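PDB 3DMH: probable ribosomal RNA small subunit methyltransferase from Thermus thermophilus, which transfers a methyl group from S-adenosylmethionine to the N2 atom of a guanine in 16S rRNA. Local coordinates for residues A[213-218]-A[363-368]. Residues are numbered along the deposited sequence; the frame is centred on the assembly and turned at random.
Sequences DPASLL and AEYKVL. With GMP (guanosine), chain E; SAM (S-adenosylmethionine), chain D.
Ala215 sets its methyl over the middle of the Tyr365 ring, joining the first turn of helix 214-227 to the hairpin of strands 358-362 and 366-371 at the guanosine site. The hairpin forms the antiparallel edge of a seven-stranded sheet, order 3-2-1-4-5-7-6, the Rossmann-like fold of class I methyltransferases. Ala215 CB lies 3.6 Å from the ring centroid and 11° off the ring normal, a direct CH-pi contact. Tyr365 CG stands anti to the carbonyl carbon (chi1 -50°), and chi2 turns the ring so that one face meets Ala215 CB and its edge the guanosine.

Packing is tight and apolar from here toward the sheet. Leu218 inserts its CD2 branch beside the Tyr365 backbone, 3.9 Å from Tyr365 CB, while Leu218 CG meets Val367 CG2 at 3.8 Å. Val339 of the neighbouring strand 334-340 touches Ala215, Tyr365 and Val367 and so continues this packing. The other side is looser and more exposed: Pro214 CB approaches Tyr365 CE2 obliquely, and Glu364 OE1 comes within 4.2 Å of Pro214 CB, no other part of that side chain being nearer.

No direct hydrogen bond links the two segments; a water bridges them, hydrogen-bonded to Asp213 OD1 and to Tyr365 OH, the latter at 2.8 Å. Asp213 is the N-cap of the helix. Its OD1 accepts from Ala215 N, the donor standing well above the carboxylate plane, and this capping bond would help to fix the carboxylate's rotation. Asn305 also grips Asp213 OD2 and reaches Ser216 OG, which donates to the S-adenosylmethionine carboxylate, thereby linking cofactor and substrate sites. The amino group to be methylated is held at this cap: guanosine N2 donates to Asp213 OD2 at 2.8 Å, with an N-H...O angle of 148°.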
# COMPACT_ATOMS: atom_id res chain seq x y z
N ASP A 213 0.85 15.68 4.92
CA ASP A 213 -0.61 15.81 4.86
C ASP A 213 -1.09 16.77 5.96
O ASP A 213 -0.79 16.57 7.13
CB ASP A 213 -1.26 14.42 5.03
CG ASP A 213 -2.79 14.44 4.94
OD1 ASP A 213 -3.42 15.51 4.86
OD2 ASP A 213 -3.39 13.34 4.96
N PRO A 214 -1.81 17.85 5.57
CA PRO A 214 -2.39 18.74 6.59
C PRO A 214 -3.21 17.98 7.66
O PRO A 214 -3.25 18.41 8.81
CB PRO A 214 -3.27 19.68 5.77
CG PRO A 214 -2.59 19.71 4.40
CD PRO A 214 -2.12 18.29 4.20
N ALA A 215 -3.83 16.86 7.29
CA ALA A 215 -4.60 16.08 8.25
C ALA A 215 -3.70 15.50 9.34
O ALA A 215 -4.07 15.46 10.53
CB ALA A 215 -5.38 14.95 7.55
N SER A 216 -2.53 15.02 8.93
CA SER A 216 -1.54 14.47 9.86
C SER A 216 -1.04 15.56 10.83
O SER A 216 -0.93 15.32 12.04
CB SER A 216 -0.38 13.85 9.09
OG SER A 216 -0.83 12.86 8.18
N LEU A 217 -0.75 16.75 10.29
CA LEU A 217 -0.38 17.90 11.13
C LEU A 217 -1.48 18.20 12.15
O LEU A 217 -1.20 18.44 13.31
CB LEU A 217 -0.10 19.15 10.29
CG LEU A 217 1.13 19.08 9.39
CD1 LEU A 217 1.23 20.33 8.53
CD2 LEU A 217 2.40 18.91 10.24
N LEU A 218 -2.73 18.17 11.71
CA LEU A 218 -3.87 18.46 12.59
C LEU A 218 -4.01 17.44 13.73
O LEU A 218 -4.29 17.81 14.88
CB LEU A 218 -5.17 18.50 11.79
CG LEU A 218 -6.36 19.14 12.50
CD1 LEU A 218 -6.13 20.65 12.75
CD2 LEU A 218 -7.64 18.90 11.70
N ALA A 363 -12.42 21.16 10.99
CA ALA A 363 -12.36 22.20 9.98
C ALA A 363 -12.14 21.53 8.62
O ALA A 363 -13.07 20.92 8.10
CB ALA A 363 -11.26 23.22 10.30
N GLU A 364 -10.94 21.62 8.06
CA GLU A 364 -10.70 20.95 6.78
C GLU A 364 -10.77 19.44 7.00
O GLU A 364 -11.20 18.70 6.12
CB GLU A 364 -9.35 21.34 6.15
CG GLU A 364 -9.27 20.93 4.67
CD GLU A 364 -7.98 21.36 3.96
OE1 GLU A 364 -6.90 21.45 4.61
OE2 GLU A 364 -8.05 21.59 2.73
N TYR A 365 -10.34 19.02 8.19
CA TYR A 365 -10.45 17.63 8.63
C TYR A 365 -11.00 17.59 10.05
O TYR A 365 -11.08 18.62 10.73
CB TYR A 365 -9.09 16.93 8.61
CG TYR A 365 -8.38 17.11 7.31
CD1 TYR A 365 -8.56 16.20 6.26
CD2 TYR A 365 -7.55 18.20 7.10
CE1 TYR A 365 -7.92 16.40 5.04
CE2 TYR A 365 -6.91 18.40 5.90
CZ TYR A 365 -7.10 17.50 4.88
OH TYR A 365 -6.44 17.72 3.70
N LYS A 366 -11.42 16.41 10.47
CA LYS A 366 -11.79 16.21 11.87
C LYS A 366 -10.86 15.24 12.58
O LYS A 366 -10.42 14.24 12.00
CB LYS A 366 -13.27 15.79 12.02
CG LYS A 366 -13.61 14.44 11.50
CD LYS A 366 -15.09 14.18 11.68
CE LYS A 366 -15.48 12.88 10.99
NZ LYS A 366 -16.94 12.84 10.72
N VAL A 367 -10.55 15.58 13.82
CA VAL A 367 -9.79 14.71 14.69
C VAL A 367 -10.73 14.19 15.76
O VAL A 367 -11.30 14.96 16.56
CB VAL A 367 -8.57 15.42 15.33
CG1 VAL A 367 -7.80 14.45 16.22
CG2 VAL A 367 -7.66 16.01 14.25
N LEU A 368 -10.90 12.87 15.76
CA LEU A 368 -11.70 12.20 16.77
C LEU A 368 -10.79 11.55 17.80
O LEU A 368 -9.64 11.18 17.50
CB LEU A 368 -12.62 11.16 16.13
CG LEU A 368 -13.62 11.71 15.10
CD1 LEU A 368 -14.46 10.58 14.52
CD2 LEU A 368 -14.53 12.79 15.67
C4' GMP E . -7.99 17.21 0.52
O4' GMP E . -8.19 16.22 1.54
C3' GMP E . -7.74 16.45 -0.77
O3' GMP E . -6.32 16.39 -0.97
C2' GMP E . -8.28 15.06 -0.49
O2' GMP E . -7.59 14.07 -1.24
C1' GMP E . -8.00 14.91 1.00
N9 GMP E . -8.90 14.00 1.73
C8 GMP E . -10.20 13.73 1.50
N7 GMP E . -10.70 12.86 2.41
C5 GMP E . -9.70 12.58 3.28
C6 GMP E . -9.53 11.73 4.49
O6 GMP E . -10.48 11.05 4.94
N1 GMP E . -8.32 11.71 5.07
C2 GMP E . -7.26 12.43 4.61
N2 GMP E . -6.06 12.39 5.23
N3 GMP E . -7.35 13.23 3.51
C4 GMP E . -8.52 13.34 2.83
N SAM D . 0.39 7.90 8.56
CA SAM D . 0.83 8.45 7.23
C SAM D . 0.60 9.94 7.22
O SAM D . -0.11 10.39 8.13
OXT SAM D . 1.08 10.63 6.30
CB SAM D . 0.05 7.82 6.08
CG SAM D . -1.47 8.02 6.12
SD SAM D . -2.27 7.33 4.63
CE SAM D . -3.83 8.26 4.60
C5' SAM D . -2.87 5.69 5.11
C4' SAM D . -1.76 4.65 5.14
O4' SAM D . -2.42 3.42 5.43
C3' SAM D . -0.99 4.48 3.83
O3' SAM D . 0.41 4.63 4.02
C2' SAM D . -1.39 3.08 3.36
O2' SAM D . -0.42 2.40 2.59
C1' SAM D . -1.68 2.44 4.72
N9 SAM D . -2.45 1.22 4.59
C8 SAM D . -3.41 0.89 3.63
N7 SAM D . -3.90 -0.35 3.90
C5 SAM D . -3.24 -0.81 5.03
C6 SAM D . -3.29 -2.01 5.74
N6 SAM D . -4.08 -3.02 5.36
N1 SAM D . -2.48 -2.13 6.85
C2 SAM D . -1.63 -1.12 7.24
N3 SAM D . -1.52 0.06 6.51
C4 SAM D . -2.33 0.19 5.44
O HOH W 1 -5.39 15.25 2.96